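Local atomic coordinates of carbamate kinase (Mycoplasma penetrans, PDB entry 4AXS), a protein that probably catalyses the reversible transfer of a phosphoryl group between carbamoyl phosphate and ADP, giving ATP and carbamate. Residues 255-260 / 310-315; 276-281 / 297-302. All coordinates share one frame; numbering follows the deposited sequence.

Both contacts belong to the amino acid kinase fold and lie on the same side of the chain's centre, their own centres about 13 Å apart. Along the chain the order is 255-260, 276-281, 297-302, 310-315, so contact 2 is nested inside the loop closed by contact 1. Helix 292-302 is followed along the chain by strand 309-313, joining the second half of each contact. Ala298 CB meets Ala310 CB at 3.7 Å, and Val259 CG1 meets Phe280 CD1 at 3.7 Å. The two contacts thus form one continuous packed region, which ties the excursion after strand 247-251 to the five-stranded sheet and its helices.

Contact 1. Residues 255-260 / 310-315; sequences DYVYVD and AIIADL
Val257 has a chi1 of 3°, which nearly eclipses CG1 with its own backbone N and turns that methyl toward Ile312. Ile312 answers with CG2, set anti to its backbone N because chi1 is -62°. Both side chains leave the backbone toward the other segment. Val257 CG1 meets Ile312 CG2 at 4.3 Å, a loose methyl-to-methyl touch. The extended Ile312 chain carries CD1 alongside, 4.5 Å from Val257 CG1. The other methyl of Val257, CG2, points further off.

Near Asp255 the two backbones come closest. The CA atoms of Asp255 and Ala313 are 5.5 Å apart. The carbonyl oxygens Asp255 O and Ile312 O come to 4.4 Å. Both are acceptors, so they cannot bond to each other. The Asp255 side chain leaves its backbone away from 310-315, and its carboxylate bonds within its own segment. Its OD1 takes a weak hydrogen bond from Tyr256 N at 2.8 Å, bent to 133°. Its OD2 has a weak one from Tyr258 OH at 3.4 Å, while OD1 lies in plane at the edge of the Tyr258 ring.

The contact joins the end of strand 309-313, in the central sheet of the amino acid kinase fold, to the start of the small hairpin of strands 258-259 and 267-268. Val257 also packs on Phe286, and Ile312 on Lys294 and Ile295 of helix 292-302.

The direct contact is apolar and weakly directional. The position of Val257 is therefore probably set more by its neighbours, since its N bonds to Thr328 OG1 and its backbone pairs with Leu269.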
ATOM      1  N   ASP A 255      30.540   6.174   4.433  1.00 52.94           N
ATOM      2  CA  ASP A 255      30.986   7.289   3.596  1.00 53.66           C
ATOM      3  C   ASP A 255      31.558   6.807   2.255  1.00 51.61           C
ATOM      4  O   ASP A 255      31.346   7.440   1.215  1.00 47.33           O
ATOM      5  CB  ASP A 255      32.011   8.136   4.347  1.00 52.34           C
ATOM      6  CG  ASP A 255      33.176   7.312   4.868  1.00 60.60           C
ATOM      7  OD1 ASP A 255      33.012   6.074   5.009  1.00 56.71           O
ATOM      8  OD2 ASP A 255      34.259   7.901   5.129  1.00 57.31           O
ATOM      9  N   TYR A 256      32.277   5.684   2.294  1.00 51.77           N
ATOM     10  CA  TYR A 256      32.789   5.026   1.088  1.00 51.35           C
ATOM     11  C   TYR A 256      32.747   3.520   1.270  1.00 53.85           C
ATOM     12  O   TYR A 256      32.778   3.017   2.407  1.00 53.86           O
ATOM     13  CB  TYR A 256      34.244   5.433   0.809  1.00 51.92           C
ATOM     14  CG  TYR A 256      34.456   6.921   0.735  1.00 44.93           C
ATOM     15  CD1 TYR A 256      34.300   7.606  -0.465  1.00 43.10           C
ATOM     16  CD2 TYR A 256      34.802   7.642   1.865  1.00 46.11           C
ATOM     17  CE1 TYR A 256      34.486   8.972  -0.535  1.00 46.05           C
ATOM     18  CE2 TYR A 256      34.993   9.007   1.810  1.00 49.44           C
ATOM     19  CZ  TYR A 256      34.833   9.668   0.610  1.00 50.34           C
ATOM     20  OH  TYR A 256      35.024  11.029   0.564  1.00 53.46           O
ATOM     21  N   VAL A 257      32.687   2.786   0.164  1.00 48.69           N
ATOM     22  CA  VAL A 257      32.924   1.355   0.265  1.00 51.21           C
ATOM     23  C   VAL A 257      34.435   1.135   0.232  1.00 45.78           C
ATOM     24  O   VAL A 257      35.132   1.653  -0.632  1.00 47.21           O
ATOM     25  CB  VAL A 257      32.188   0.521  -0.818  1.00 49.26           C
ATOM     26  CG1 VAL A 257      31.430   1.430  -1.790  1.00 44.50           C
ATOM     27  CG2 VAL A 257      33.161  -0.450  -1.540  1.00 39.70           C
ATOM     28  N   TYR A 258      34.936   0.390   1.204  1.00 49.84           N
ATOM     29  CA  TYR A 258      36.367   0.167   1.315  1.00 54.09           C
ATOM     30  C   TYR A 258      36.783  -1.185   0.740  1.00 51.35           C
ATOM     31  O   TYR A 258      35.973  -2.108   0.628  1.00 47.24           O
ATOM     32  CB  TYR A 258      36.819   0.316   2.770  1.00 49.25           C
ATOM     33  CG  TYR A 258      36.823   1.755   3.250  1.00 57.47           C
ATOM     34  CD1 TYR A 258      35.644   2.393   3.606  1.00 55.72           C
ATOM     35  CD2 TYR A 258      38.008   2.482   3.334  1.00 61.25           C
ATOM     36  CE1 TYR A 258      35.641   3.708   4.038  1.00 53.69           C
ATOM     37  CE2 TYR A 258      38.014   3.800   3.769  1.00 56.79           C
ATOM     38  CZ  TYR A 258      36.823   4.407   4.118  1.00 61.65           C
ATOM     39  OH  TYR A 258      36.815   5.721   4.549  1.00 64.44           O
ATOM     40  N   VAL A 259      38.045  -1.277   0.335  1.00 51.05           N
ATOM     41  CA  VAL A 259      38.641  -2.569   0.021  1.00 53.40           C
ATOM     42  C   VAL A 259      39.804  -2.821   0.986  1.00 51.14           C
ATOM     43  O   VAL A 259      40.420  -1.879   1.482  1.00 51.14           O
ATOM     44  CB  VAL A 259      39.054  -2.694  -1.481  1.00 52.07           C
ATOM     45  CG1 VAL A 259      37.809  -2.877  -2.363  1.00 46.71           C
ATOM     46  CG2 VAL A 259      39.879  -1.483  -1.937  1.00 41.91           C
ATOM     47  N   ASP A 260      40.064  -4.088   1.287  1.00 55.12           N
ATOM     48  CA  ASP A 260      41.144  -4.453   2.199  1.00 59.43           C
ATOM     49  C   ASP A 260      40.967  -3.831   3.571  1.00 58.89           C
ATOM     50  O   ASP A 260      41.946  -3.430   4.192  1.00 60.47           O
ATOM     51  CB  ASP A 260      42.500  -4.008   1.635  1.00 55.69           C
ATOM     52  CG  ASP A 260      42.943  -4.830   0.438  1.00 58.57           C
ATOM     53  OD1 ASP A 260      42.755  -6.068   0.446  1.00 54.71           O
ATOM     54  OD2 ASP A 260      43.486  -4.226  -0.514  1.00 60.56           O
ATOM     55  N   ALA A 310      26.077   5.039 -10.346  1.00 53.27           N
ATOM     56  CA  ALA A 310      25.413   4.533  -9.150  1.00 50.76           C
ATOM     57  C   ALA A 310      26.195   5.010  -7.950  1.00 51.52           C
ATOM     58  O   ALA A 310      27.426   4.897  -7.907  1.00 55.12           O
ATOM     59  CB  ALA A 310      25.318   3.006  -9.170  1.00 46.82           C
ATOM     60  N   ILE A 311      25.497   5.566  -6.974  1.00 47.65           N
ATOM     61  CA  ILE A 311      26.200   6.131  -5.844  1.00 49.79           C
ATOM     62  C   ILE A 311      25.858   5.386  -4.580  1.00 46.65           C
ATOM     63  O   ILE A 311      24.695   5.236  -4.252  1.00 46.33           O
ATOM     64  CB  ILE A 311      25.879   7.618  -5.668  1.00 51.04           C
ATOM     65  CG1 ILE A 311      26.297   8.396  -6.918  1.00 46.80           C
ATOM     66  CG2 ILE A 311      26.593   8.168  -4.435  1.00 49.46           C
ATOM     67  CD1 ILE A 311      25.807   9.828  -6.949  1.00 48.53           C
ATOM     68  N   ILE A 312      26.886   4.908  -3.886  1.00 45.05           N
ATOM     69  CA  ILE A 312      26.710   4.269  -2.593  1.00 44.89           C
ATOM     70  C   ILE A 312      27.236   5.169  -1.486  1.00 45.59           C
ATOM     71  O   ILE A 312      28.398   5.084  -1.118  1.00 52.33           O
ATOM     72  CB  ILE A 312      27.432   2.914  -2.521  1.00 42.98           C
ATOM     73  CG1 ILE A 312      26.866   1.944  -3.557  1.00 45.17           C
ATOM     74  CG2 ILE A 312      27.301   2.312  -1.143  1.00 42.02           C
ATOM     75  CD1 ILE A 312      27.285   0.506  -3.310  1.00 39.85           C
ATOM     76  N   ALA A 313      26.376   6.029  -0.953  1.00 52.44           N
ATOM     77  CA  ALA A 313      26.777   6.959   0.097  1.00 44.67           C
ATOM     78  C   ALA A 313      25.822   6.939   1.293  1.00 47.91           C
ATOM     79  O   ALA A 313      24.768   6.298   1.251  1.00 48.69           O
ATOM     80  CB  ALA A 313      26.901   8.367  -0.467  1.00 43.48           C
ATOM     81  N   ASP A 314      26.201   7.654   2.352  1.00 49.13           N
ATOM     82  CA  ASP A 314      25.413   7.725   3.580  1.00 51.02           C
ATOM     83  C   ASP A 314      24.350   8.814   3.493  1.00 54.97           C
ATOM     84  O   ASP A 314      24.402   9.679   2.621  1.00 55.93           O
ATOM     85  CB  ASP A 314      26.324   7.829   4.808  1.00 53.13           C
ATOM     86  CG  ASP A 314      25.542   7.997   6.117  1.00 60.21           C
ATOM     87  OD1 ASP A 314      24.403   7.488   6.225  1.00 58.66           O
ATOM     88  OD2 ASP A 314      26.073   8.636   7.055  1.00 64.54           O
ATOM     89  N   LEU A 315      23.376   8.739   4.396  1.00 57.83           N
ATOM     90  CA  LEU A 315      22.308   9.731   4.499  1.00 58.42           C
ATOM     91  C   LEU A 315      22.657  11.190   4.784  1.00 58.21           C
ATOM     92  O   LEU A 315      22.109  12.105   4.163  1.00 59.83           O
ATOM     93  CB  LEU A 315      21.445   9.404   5.716  1.00 58.78           C
ATOM     94  CG  LEU A 315      20.289   8.423   5.499  1.00 59.81           C
ATOM     95  CD1 LEU A 315      19.054   9.147   4.967  1.00 53.83           C
ATOM     96  CD2 LEU A 315      20.720   7.280   4.576  1.00 59.45           C
TER

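Contact 2. Residues 276-281 / 297-302; sequences ALNNFI and AAMGFV
Met299 reaches across to Leu277, Asn278 and Ile281 in a nearly antiparallel helix pair of the amino acid kinase fold. The axes of segments 276-281 and 297-302 run at 156° and come no closer than 11.6 Å. Met299 bridges much of the gap, and Leu277 and Ile281 meet its sulfur from the other helix. Met299 has CG anti to the carbonyl carbon, followed by an extended chain that bends at chi3 (61°).

The tight part is at the sulfur. Met299 SD sits 3.5 Å from Leu277 CB, where the two side chains cross obliquely. Ile281 reaches in from the next turn, tip to tip, and places CD1 3.7 Å from Met299 SD. Leu277 and Met299 are both buried. Leu277 also packs on Val272 and Phe286, and its CD1 lies in plane at the edge of the Phe280 ring.

The outer side is more open to solvent. Asn278 borders it and is partly exposed, and Gly300, one residue after Met299, is exposed and meets nothing of the other helix. On a neighbouring face of the helix, roughly at right angles to Met299, Ala298 and Val302 pack on Ala310 and Ile330. Segment 297-302 thus touches the sheet with one face and helix 274-282 with another. The bend in Met299 turns its methyl to the Asn278 amide, with Met299 CE 3.6 Å from Asn278 CG.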
ATOM      1  N   ALA A 276      36.769  -3.572 -12.302  1.00 42.41           N
ATOM      2  CA  ALA A 276      37.476  -3.665 -11.017  1.00 40.68           C
ATOM      3  C   ALA A 276      36.620  -4.338  -9.943  1.00 42.42           C
ATOM      4  O   ALA A 276      37.098  -5.204  -9.198  1.00 38.11           O
ATOM      5  CB  ALA A 276      37.929  -2.296 -10.556  1.00 34.33           C
ATOM      6  N   LEU A 277      35.349  -3.937  -9.867  1.00 42.96           N
ATOM      7  CA  LEU A 277      34.434  -4.530  -8.895  1.00 39.11           C
ATOM      8  C   LEU A 277      34.411  -6.035  -9.040  1.00 41.55           C
ATOM      9  O   LEU A 277      34.364  -6.763  -8.052  1.00 42.99           O
ATOM     10  CB  LEU A 277      33.035  -3.958  -9.030  1.00 41.91           C
ATOM     11  CG  LEU A 277      32.745  -2.734  -8.156  1.00 43.55           C
ATOM     12  CD1 LEU A 277      33.594  -2.749  -6.899  1.00 33.63           C
ATOM     13  CD2 LEU A 277      32.952  -1.452  -8.909  1.00 45.87           C
ATOM     14  N   ASN A 278      34.490  -6.508 -10.275  1.00 41.74           N
ATOM     15  CA  ASN A 278      34.564  -7.950 -10.507  1.00 48.34           C
ATOM     16  C   ASN A 278      35.769  -8.648  -9.858  1.00 46.04           C
ATOM     17  O   ASN A 278      35.631  -9.721  -9.267  1.00 43.33           O
ATOM     18  CB  ASN A 278      34.423  -8.270 -12.003  1.00 45.73           C
ATOM     19  CG  ASN A 278      32.966  -8.175 -12.471  1.00 54.77           C
ATOM     20  OD1 ASN A 278      32.652  -7.498 -13.452  1.00 53.39           O
ATOM     21  ND2 ASN A 278      32.066  -8.832 -11.737  1.00 48.39           N
ATOM     22  N   ASN A 279      36.939  -8.024  -9.946  1.00 44.74           N
ATOM     23  CA  ASN A 279      38.111  -8.525  -9.238  1.00 41.46           C
ATOM     24  C   ASN A 279      37.944  -8.407  -7.729  1.00 44.40           C
ATOM     25  O   ASN A 279      38.132  -9.384  -6.992  1.00 45.03           O
ATOM     26  CB  ASN A 279      39.368  -7.794  -9.699  1.00 39.55           C
ATOM     27  CG  ASN A 279      39.629  -7.986 -11.172  1.00 44.44           C
ATOM     28  OD1 ASN A 279      39.495  -9.097 -11.688  1.00 43.19           O
ATOM     29  ND2 ASN A 279      39.995  -6.905 -11.866  1.00 44.09           N
ATOM     30  N   PHE A 280      37.584  -7.213  -7.269  1.00 41.41           N
ATOM     31  CA  PHE A 280      37.342  -7.014  -5.847  1.00 45.32           C
ATOM     32  C   PHE A 280      36.410  -8.100  -5.306  1.00 47.63           C
ATOM     33  O   PHE A 280      36.610  -8.622  -4.203  1.00 49.85           O
ATOM     34  CB  PHE A 280      36.746  -5.629  -5.590  1.00 45.07           C
ATOM     35  CG  PHE A 280      37.731  -4.506  -5.737  1.00 44.04           C
ATOM     36  CD1 PHE A 280      39.063  -4.669  -5.341  1.00 45.22           C
ATOM     37  CD2 PHE A 280      37.327  -3.274  -6.242  1.00 38.23           C
ATOM     38  CE1 PHE A 280      39.993  -3.620  -5.465  1.00 39.61           C
ATOM     39  CE2 PHE A 280      38.244  -2.222  -6.366  1.00 42.74           C
ATOM     40  CZ  PHE A 280      39.584  -2.399  -5.977  1.00 40.32           C
ATOM     41  N   ILE A 281      35.397  -8.438  -6.097  1.00 46.60           N
ATOM     42  CA  ILE A 281      34.422  -9.459  -5.729  1.00 46.87           C
ATOM     43  C   ILE A 281      35.053 -10.851  -5.730  1.00 48.21           C
ATOM     44  O   ILE A 281      34.743 -11.690  -4.881  1.00 49.06           O
ATOM     45  CB  ILE A 281      33.219  -9.434  -6.700  1.00 49.70           C
ATOM     46  CG1 ILE A 281      32.417  -8.144  -6.521  1.00 41.78           C
ATOM     47  CG2 ILE A 281      32.340 -10.668  -6.512  1.00 46.58           C
ATOM     48  CD1 ILE A 281      31.393  -7.915  -7.596  1.00 38.34           C
ATOM     49  N   ALA A 297      24.015  -5.065  -7.506  1.00 38.68           N
ATOM     50  CA  ALA A 297      22.876  -4.300  -8.014  1.00 41.48           C
ATOM     51  C   ALA A 297      23.296  -2.977  -8.662  1.00 39.46           C
ATOM     52  O   ALA A 297      22.698  -2.546  -9.639  1.00 45.12           O
ATOM     53  CB  ALA A 297      21.847  -4.053  -6.903  1.00 41.35           C
ATOM     54  N   ALA A 298      24.313  -2.326  -8.114  1.00 40.20           N
ATOM     55  CA  ALA A 298      24.803  -1.084  -8.702  1.00 42.37           C
ATOM     56  C   ALA A 298      25.458  -1.359 -10.050  1.00 43.59           C
ATOM     57  O   ALA A 298      25.371  -0.546 -10.972  1.00 44.37           O
ATOM     58  CB  ALA A 298      25.771  -0.394  -7.767  1.00 38.95           C
ATOM     59  N   MET A 299      26.109  -2.514 -10.150  1.00 42.42           N
ATOM     60  CA  MET A 299      26.754  -2.939 -11.391  1.00 45.06           C
ATOM     61  C   MET A 299      25.690  -3.239 -12.449  1.00 51.41           C
ATOM     62  O   MET A 299      25.762  -2.752 -13.586  1.00 47.32           O
ATOM     63  CB  MET A 299      27.646  -4.166 -11.130  1.00 38.48           C
ATOM     64  CG  MET A 299      28.876  -3.830 -10.280  1.00 43.56           C
ATOM     65  SD  MET A 299      29.840  -5.177  -9.534  1.00 47.74           S
ATOM     66  CE  MET A 299      30.422  -6.141 -10.929  1.00 39.97           C
ATOM     67  N   GLY A 300      24.687  -4.023 -12.053  1.00 45.60           N
ATOM     68  CA  GLY A 300      23.634  -4.425 -12.962  1.00 43.54           C
ATOM     69  C   GLY A 300      22.968  -3.253 -13.657  1.00 44.21           C
ATOM     70  O   GLY A 300      22.453  -3.394 -14.767  1.00 42.09           O
ATOM     71  N   PHE A 301      22.986  -2.092 -13.008  1.00 48.11           N
ATOM     72  CA  PHE A 301      22.301  -0.914 -13.534  1.00 48.64           C
ATOM     73  C   PHE A 301      23.168  -0.092 -14.492  1.00 50.66           C
ATOM     74  O   PHE A 301      22.707   0.291 -15.571  1.00 47.55           O
ATOM     75  CB  PHE A 301      21.771  -0.036 -12.396  1.00 45.45           C
ATOM     76  CG  PHE A 301      21.334   1.338 -12.841  1.00 51.05           C
ATOM     77  CD1 PHE A 301      20.185   1.505 -13.609  1.00 47.74           C
ATOM     78  CD2 PHE A 301      22.070   2.462 -12.487  1.00 52.82           C
ATOM     79  CE1 PHE A 301      19.785   2.759 -14.022  1.00 46.79           C
ATOM     80  CE2 PHE A 301      21.672   3.722 -12.892  1.00 53.55           C
ATOM     81  CZ  PHE A 301      20.524   3.871 -13.663  1.00 53.54           C
ATOM     82  N   VAL A 302      24.417   0.175 -14.104  1.00 53.01           N
ATOM     83  CA  VAL A 302      25.312   0.982 -14.947  1.00 55.56           C
ATOM     84  C   VAL A 302      25.923   0.192 -16.102  1.00 53.57           C
ATOM     85  O   VAL A 302      26.397   0.783 -17.070  1.00 53.85           O
ATOM     86  CB  VAL A 302      26.466   1.645 -14.150  1.00 51.21           C
ATOM     87  CG1 VAL A 302      25.920   2.489 -13.018  1.00 50.75           C
ATOM     88  CG2 VAL A 302      27.455   0.595 -13.631  1.00 48.62           C
TER